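Local coordinates for transcriptional regulator, LRP/AsnC family (PDB 2P5V), which probably regulates transcription by binding specific DNA sequences, as a member of the Lrp/AsnC family that pairs a winged helix-turn-helix domain with a ligand-binding domain, at residues Gln71-Val76 with Ser142-Glu147; Glu97-Phe102 with Gln113-Asp118. All blocks are in the same frame, centred on the assembly; numbering follows the deposited sequence.

Interaction 1. Residues Gln71-Val76 with Ser142-Glu147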
loop_
_atom_site.group_PDB
_atom_site.type_symbol
_atom_site.label_atom_id
_atom_site.label_comp_id
_atom_site.label_asym_id
_atom_site.label_seq_id
_atom_site.Cartn_x
_atom_site.Cartn_y
_atom_site.Cartn_z
ATOM N N GLN G 71 3.957 20.929 -12.730
ATOM C CA GLN G 71 5.167 20.155 -12.480
ATOM C C GLN G 71 4.777 18.811 -11.882
ATOM O O GLN G 71 4.181 18.755 -10.807
ATOM C CB GLN G 71 6.101 20.890 -11.531
ATOM C CG GLN G 71 7.382 20.101 -11.233
ATOM C CD GLN G 71 8.427 20.917 -10.516
ATOM O OE1 GLN G 71 8.138 21.976 -9.945
ATOM N NE2 GLN G 71 9.650 20.426 -10.530
ATOM N N ALA G 72 5.127 17.739 -12.588
ATOM C CA ALA G 72 4.738 16.378 -12.214
ATOM C C ALA G 72 5.932 15.546 -11.765
ATOM O O ALA G 72 7.019 15.627 -12.348
ATOM C CB ALA G 72 4.044 15.695 -13.392
ATOM N N PHE G 73 5.722 14.763 -10.708
ATOM C CA PHE G 73 6.614 13.666 -10.359
ATOM C C PHE G 73 5.914 12.370 -10.751
ATOM O O PHE G 73 4.871 12.034 -10.196
ATOM C CB PHE G 73 6.917 13.691 -8.873
ATOM C CG PHE G 73 7.861 14.782 -8.484
ATOM C CD1 PHE G 73 9.223 14.544 -8.437
ATOM C CD2 PHE G 73 7.396 16.056 -8.207
ATOM C CE1 PHE G 73 10.107 15.555 -8.088
ATOM C CE2 PHE G 73 8.273 17.069 -7.857
ATOM C CZ PHE G 73 9.625 16.818 -7.794
ATOM N N ILE G 74 6.459 11.667 -11.738
ATOM C CA ILE G 74 5.809 10.467 -12.277
ATOM C C ILE G 74 6.561 9.220 -11.832
ATOM O O ILE G 74 7.774 9.111 -12.017
ATOM C CB ILE G 74 5.721 10.492 -13.814
ATOM C CG1 ILE G 74 5.119 11.820 -14.293
ATOM C CG2 ILE G 74 4.895 9.310 -14.322
ATOM C CD1 ILE G 74 5.261 12.074 -15.788
ATOM N N ARG G 75 5.824 8.302 -11.211
ATOM C CA ARG G 75 6.358 7.031 -10.763
ATOM C C ARG G 75 6.014 5.948 -11.784
ATOM O O ARG G 75 4.839 5.598 -11.965
ATOM C CB ARG G 75 5.761 6.663 -9.413
ATOM C CG ARG G 75 6.023 7.643 -8.275
ATOM C CD ARG G 75 5.458 7.043 -6.992
ATOM N NE ARG G 75 5.432 7.928 -5.832
ATOM C CZ ARG G 75 4.984 7.564 -4.619
ATOM N NH1 ARG G 75 4.548 6.323 -4.392
ATOM N NH2 ARG G 75 4.971 8.437 -3.611
ATOM N N VAL G 76 7.049 5.416 -12.433
ATOM C CA VAL G 76 6.893 4.443 -13.514
ATOM C C VAL G 76 7.358 3.050 -13.095
ATOM O O VAL G 76 8.431 2.881 -12.492
ATOM C CB VAL G 76 7.658 4.890 -14.803
ATOM C CG1 VAL G 76 7.445 3.885 -15.948
ATOM C CG2 VAL G 76 7.199 6.281 -15.227
ATOM N N SER G 142 2.141 12.486 -9.103
ATOM C CA SER G 142 1.823 13.540 -8.151
ATOM C C SER G 142 2.293 14.851 -8.740
ATOM O O SER G 142 3.118 14.875 -9.657
ATOM C CB SER G 142 2.527 13.298 -6.832
ATOM O OG SER G 142 2.102 12.078 -6.253
ATOM N N PHE G 143 1.774 15.945 -8.199
ATOM C CA PHE G 143 2.016 17.248 -8.765
ATOM C C PHE G 143 2.359 18.236 -7.667
ATOM O O PHE G 143 1.892 18.118 -6.536
ATOM C CB PHE G 143 0.779 17.721 -9.548
ATOM C CG PHE G 143 0.309 16.738 -10.587
ATOM C CD1 PHE G 143 0.827 16.759 -11.880
ATOM C CD2 PHE G 143 -0.641 15.778 -10.266
ATOM C CE1 PHE G 143 0.407 15.839 -12.836
ATOM C CE2 PHE G 143 -1.056 14.844 -11.205
ATOM C CZ PHE G 143 -0.539 14.883 -12.502
ATOM N N VAL G 144 3.160 19.225 -8.017
ATOM C CA VAL G 144 3.622 20.194 -7.041
ATOM C C VAL G 144 2.508 21.169 -6.668
ATOM O O VAL G 144 1.958 21.865 -7.533
ATOM C CB VAL G 144 4.823 20.976 -7.556
ATOM C CG1 VAL G 144 5.321 21.965 -6.462
ATOM C CG2 VAL G 144 5.901 20.010 -7.980
ATOM N N LEU G 145 2.169 21.184 -5.379
ATOM C CA LEU G 145 1.295 22.200 -4.810
ATOM C C LEU G 145 2.097 23.449 -4.480
ATOM O O LEU G 145 1.587 24.563 -4.532
ATOM C CB LEU G 145 0.638 21.701 -3.522
ATOM C CG LEU G 145 -0.294 20.495 -3.639
ATOM C CD1 LEU G 145 -0.654 19.999 -2.259
ATOM C CD2 LEU G 145 -1.543 20.852 -4.429
ATOM N N LYS G 146 3.349 23.263 -4.092
ATOM C CA LYS G 146 4.149 24.384 -3.649
ATOM C C LYS G 146 5.604 23.989 -3.625
ATOM O O LYS G 146 5.943 22.909 -3.150
ATOM C CB LYS G 146 3.685 24.844 -2.261
ATOM C CG LYS G 146 4.386 26.088 -1.764
ATOM C CD LYS G 146 3.735 26.631 -0.497
ATOM C CE LYS G 146 4.492 27.855 0.023
ATOM N NZ LYS G 146 3.738 28.570 1.093
ATOM N N GLU G 147 6.451 24.868 -4.163
ATOM C CA GLU G 147 7.899 24.707 -4.102
ATOM C C GLU G 147 8.408 25.386 -2.842
ATOM O O GLU G 147 8.229 26.592 -2.656
ATOM C CB GLU G 147 8.564 25.319 -5.329
ATOM C CG GLU G 147 10.083 25.347 -5.269
ATOM C CD GLU G 147 10.667 26.064 -6.465
ATOM O OE1 GLU G 147 10.448 25.579 -7.600
ATOM O OE2 GLU G 147 11.340 27.106 -6.272
HETATM O O HOH W 1 2.429 22.036 -10.178
HETATM O O HOH W 2 4.283 11.543 -4.452
#
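Val144 and Gln71 bury the most surface in this contact, and a single methyl carries much of it. With CG1 anti to the backbone N (chi1 -178°), CG2 of Val144 comes to lie anti to the carbonyl carbon, where it meets the aliphatic part of Gln71, 3.6 Å from CG. The same methyl reaches the Phe73 ring at its edge, in the ring plane, 3.8 Å from CE2. The backbones of the two residues also join: Val144 N donates to Gln71 O at 3.0 Å. The return bond of this pair is replaced by a water, which accepts from Gln71 N and donates to Val144 O at 2.7 Å, so the sheet pairing opens here as the chain approaches its corner at Leu145.

Ser142 pairs with Phe73 through two direct bonds, Phe73 N to Ser142 O at 2.8 Å and Ser142 N to Phe73 O at 3.0 Å, the evidence for an antiparallel hydrogen-bonded pair. Its OG is hydrogen-bonded, at 2.9 Å, to a second water that accepts from Arg75 NH2, so the water bridges the two side chains. On the other face Ala72 CB rests 3.7 Å from CE1 of Phe143.

The axes of segments 71-76 and 142-144 run antiparallel at 153°. Strand 110-116 flanks strand 70-78 on its other side, and helix 119-130 covers the Ala72-Phe143 face, with Phe122 meeting the Phe143 ring edge to face. From Val144 on, through Lys146 and Glu147, the sheet continues antiparallel onto a strand of the second subunit.

Interaction 2. Residues Glu97-Phe102 with Gln113-Asp118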
loop_
_atom_site.group_PDB
_atom_site.type_symbol
_atom_site.label_atom_id
_atom_site.label_comp_id
_atom_site.label_asym_id
_atom_site.label_seq_id
_atom_site.Cartn_x
_atom_site.Cartn_y
_atom_site.Cartn_z
ATOM N N GLU G 97 9.804 17.132 -22.222
ATOM C CA GLU G 97 9.025 17.451 -21.022
ATOM C C GLU G 97 9.556 16.760 -19.767
ATOM O O GLU G 97 9.338 17.258 -18.675
ATOM C CB GLU G 97 7.531 17.150 -21.208
ATOM C CG GLU G 97 7.209 15.801 -21.833
ATOM C CD GLU G 97 7.209 15.834 -23.346
ATOM O OE1 GLU G 97 6.243 16.357 -23.930
ATOM O OE2 GLU G 97 8.174 15.326 -23.943
ATOM N N VAL G 98 10.261 15.636 -19.918
ATOM C CA VAL G 98 10.914 14.968 -18.781
ATOM C C VAL G 98 12.329 15.542 -18.609
ATOM O O VAL G 98 13.184 15.351 -19.459
ATOM C CB VAL G 98 10.961 13.426 -18.965
ATOM C CG1 VAL G 98 11.631 12.726 -17.779
ATOM C CG2 VAL G 98 9.571 12.883 -19.181
ATOM N N LEU G 99 12.542 16.274 -17.517
ATOM C CA LEU G 99 13.854 16.840 -17.157
ATOM C C LEU G 99 14.775 15.826 -16.475
ATOM O O LEU G 99 15.978 15.808 -16.700
ATOM C CB LEU G 99 13.673 18.029 -16.212
ATOM C CG LEU G 99 13.324 19.358 -16.899
ATOM C CD1 LEU G 99 12.027 19.247 -17.700
ATOM C CD2 LEU G 99 13.245 20.497 -15.862
ATOM N N SER G 100 14.216 14.977 -15.635
ATOM C CA SER G 100 15.036 14.006 -14.945
ATOM C C SER G 100 14.297 12.696 -14.779
ATOM O O SER G 100 13.067 12.653 -14.705
ATOM C CB SER G 100 15.561 14.573 -13.604
ATOM O OG SER G 100 14.519 14.798 -12.676
ATOM N N CYS G 101 15.079 11.626 -14.784
ATOM C CA CYS G 101 14.594 10.270 -14.620
ATOM C C CYS G 101 15.652 9.499 -13.851
ATOM O O CYS G 101 16.814 9.455 -14.258
ATOM C CB CYS G 101 14.368 9.620 -15.983
ATOM S SG CYS G 101 13.832 7.909 -15.882
ATOM N N PHE G 102 15.253 8.905 -12.736
ATOM C CA PHE G 102 16.155 8.079 -11.947
ATOM C C PHE G 102 15.577 6.701 -11.707
ATOM O O PHE G 102 14.394 6.577 -11.385
ATOM C CB PHE G 102 16.385 8.720 -10.589
ATOM C CG PHE G 102 16.931 10.096 -10.669
ATOM C CD1 PHE G 102 18.291 10.302 -10.838
ATOM C CD2 PHE G 102 16.089 11.190 -10.592
ATOM C CE1 PHE G 102 18.798 11.573 -10.913
ATOM C CE2 PHE G 102 16.599 12.472 -10.663
ATOM C CZ PHE G 102 17.949 12.661 -10.830
ATOM N N GLN G 113 10.626 13.544 -13.419
ATOM C CA GLN G 113 10.199 14.895 -13.067
ATOM C C GLN G 113 9.966 15.619 -14.396
ATOM O O GLN G 113 10.848 15.641 -15.256
ATOM C CB GLN G 113 11.262 15.580 -12.192
ATOM C CG GLN G 113 10.774 16.828 -11.435
ATOM C CD GLN G 113 11.811 17.421 -10.464
ATOM O OE1 GLN G 113 12.720 16.734 -9.981
ATOM N NE2 GLN G 113 11.665 18.708 -10.177
ATOM N N ALA G 114 8.758 16.154 -14.583
ATOM C CA ALA G 114 8.334 16.668 -15.894
ATOM C C ALA G 114 7.489 17.928 -15.787
ATOM O O ALA G 114 6.830 18.159 -14.779
ATOM C CB ALA G 114 7.563 15.601 -16.660
ATOM N N PHE G 115 7.499 18.727 -16.851
ATOM C CA PHE G 115 6.787 19.995 -16.866
ATOM C C PHE G 115 5.777 20.071 -17.992
ATOM O O PHE G 115 6.053 19.642 -19.115
ATOM C CB PHE G 115 7.782 21.133 -17.006
ATOM C CG PHE G 115 8.308 21.636 -15.700
ATOM C CD1 PHE G 115 7.610 22.600 -14.985
ATOM C CD2 PHE G 115 9.501 21.160 -15.188
ATOM C CE1 PHE G 115 8.105 23.090 -13.783
ATOM C CE2 PHE G 115 9.997 21.643 -13.980
ATOM C CZ PHE G 115 9.297 22.615 -13.285
ATOM N N PHE G 116 4.608 20.632 -17.683
ATOM C CA PHE G 116 3.517 20.784 -18.652
ATOM C C PHE G 116 2.817 22.087 -18.414
ATOM O O PHE G 116 2.951 22.677 -17.337
ATOM C CB PHE G 116 2.528 19.624 -18.529
ATOM C CG PHE G 116 3.168 18.283 -18.697
ATOM C CD1 PHE G 116 3.217 17.674 -19.942
ATOM C CD2 PHE G 116 3.764 17.659 -17.621
ATOM C CE1 PHE G 116 3.840 16.445 -20.098
ATOM C CE2 PHE G 116 4.381 16.434 -17.766
ATOM C CZ PHE G 116 4.422 15.824 -19.007
ATOM N N THR G 117 2.094 22.556 -19.424
ATOM C CA THR G 117 1.317 23.788 -19.299
ATOM C C THR G 117 0.141 23.582 -18.358
ATOM O O THR G 117 -0.153 24.435 -17.524
ATOM C CB THR G 117 0.769 24.280 -20.646
ATOM O OG1 THR G 117 -0.056 23.262 -21.213
ATOM C CG2 THR G 117 1.902 24.623 -21.610
ATOM N N ASP G 118 -0.523 22.440 -18.499
ATOM C CA ASP G 118 -1.704 22.127 -17.707
ATOM C C ASP G 118 -2.017 20.628 -17.778
ATOM O O ASP G 118 -1.265 19.854 -18.382
ATOM C CB ASP G 118 -2.885 22.981 -18.184
ATOM C CG ASP G 118 -3.127 22.865 -19.684
ATOM O OD1 ASP G 118 -2.981 21.761 -20.245
ATOM O OD2 ASP G 118 -3.459 23.891 -20.300
#
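Glu97 lays its CB and CG against the ring of Phe116. Its CG sits between the backbone N and the carbonyl carbon (chi1 46°), the crowded position, and the chain then bends at chi2 (-86°); CG lies 3.8 Å from Phe116 CE1, and the carboxylate and ring planes are 36° apart. Glu97 O accepts from Phe115 N at 3.0 Å and lies 3.2 Å from Ala114 CB, a close fit.

Leu99 has CG beside its backbone N, and its CD2 approaches Phe115 CD2 obliquely at 3.9 Å. Ser100 OG lies between its backbone N and carbonyl carbon, which sets it 3.4 Å from Gln113 CB. From that carbon the Gln113 side chain runs out extended.

The backbone explains why two successive residues face one partner. Gln113 O takes Leu99 N at 2.9 Å and, weakly, Ser100 N at 3.5 Å, while Gln113 N donates to Ser100 O at 2.9 Å. The register thus slips by one between Val98 and Ser100, and Leu99 has helix-like backbone torsions. This is a classic beta bulge within the antiparallel hairpin 98-104/110-116 of the ferredoxin-like Lrp/AsnC ligand-binding domain.

How the interactions relate
Interactions 1 and 2 are two seams of one antiparallel sheet, their centres about 9 Å apart, joined by the neighbouring strands 70-78 and 110-116. The link is direct: Ala72 N lies 2.8 Å from Ala114 O, a probable hydrogen bond, and Gln71 CD packs 3.4 Å from Phe115 CZ. The side chains of Gln71 and Phe115 each lie about 6 Å from a bound glycerol, probably from the crystallisation liquor, though it may mark a pocket. The calcium ion in the model is about 13 Å from the Ser142 side chain, but Glu64 and Gly69, which bind calcium in an entry of this protein and carry none in this chain, lie about 6 Å from that of Phe115.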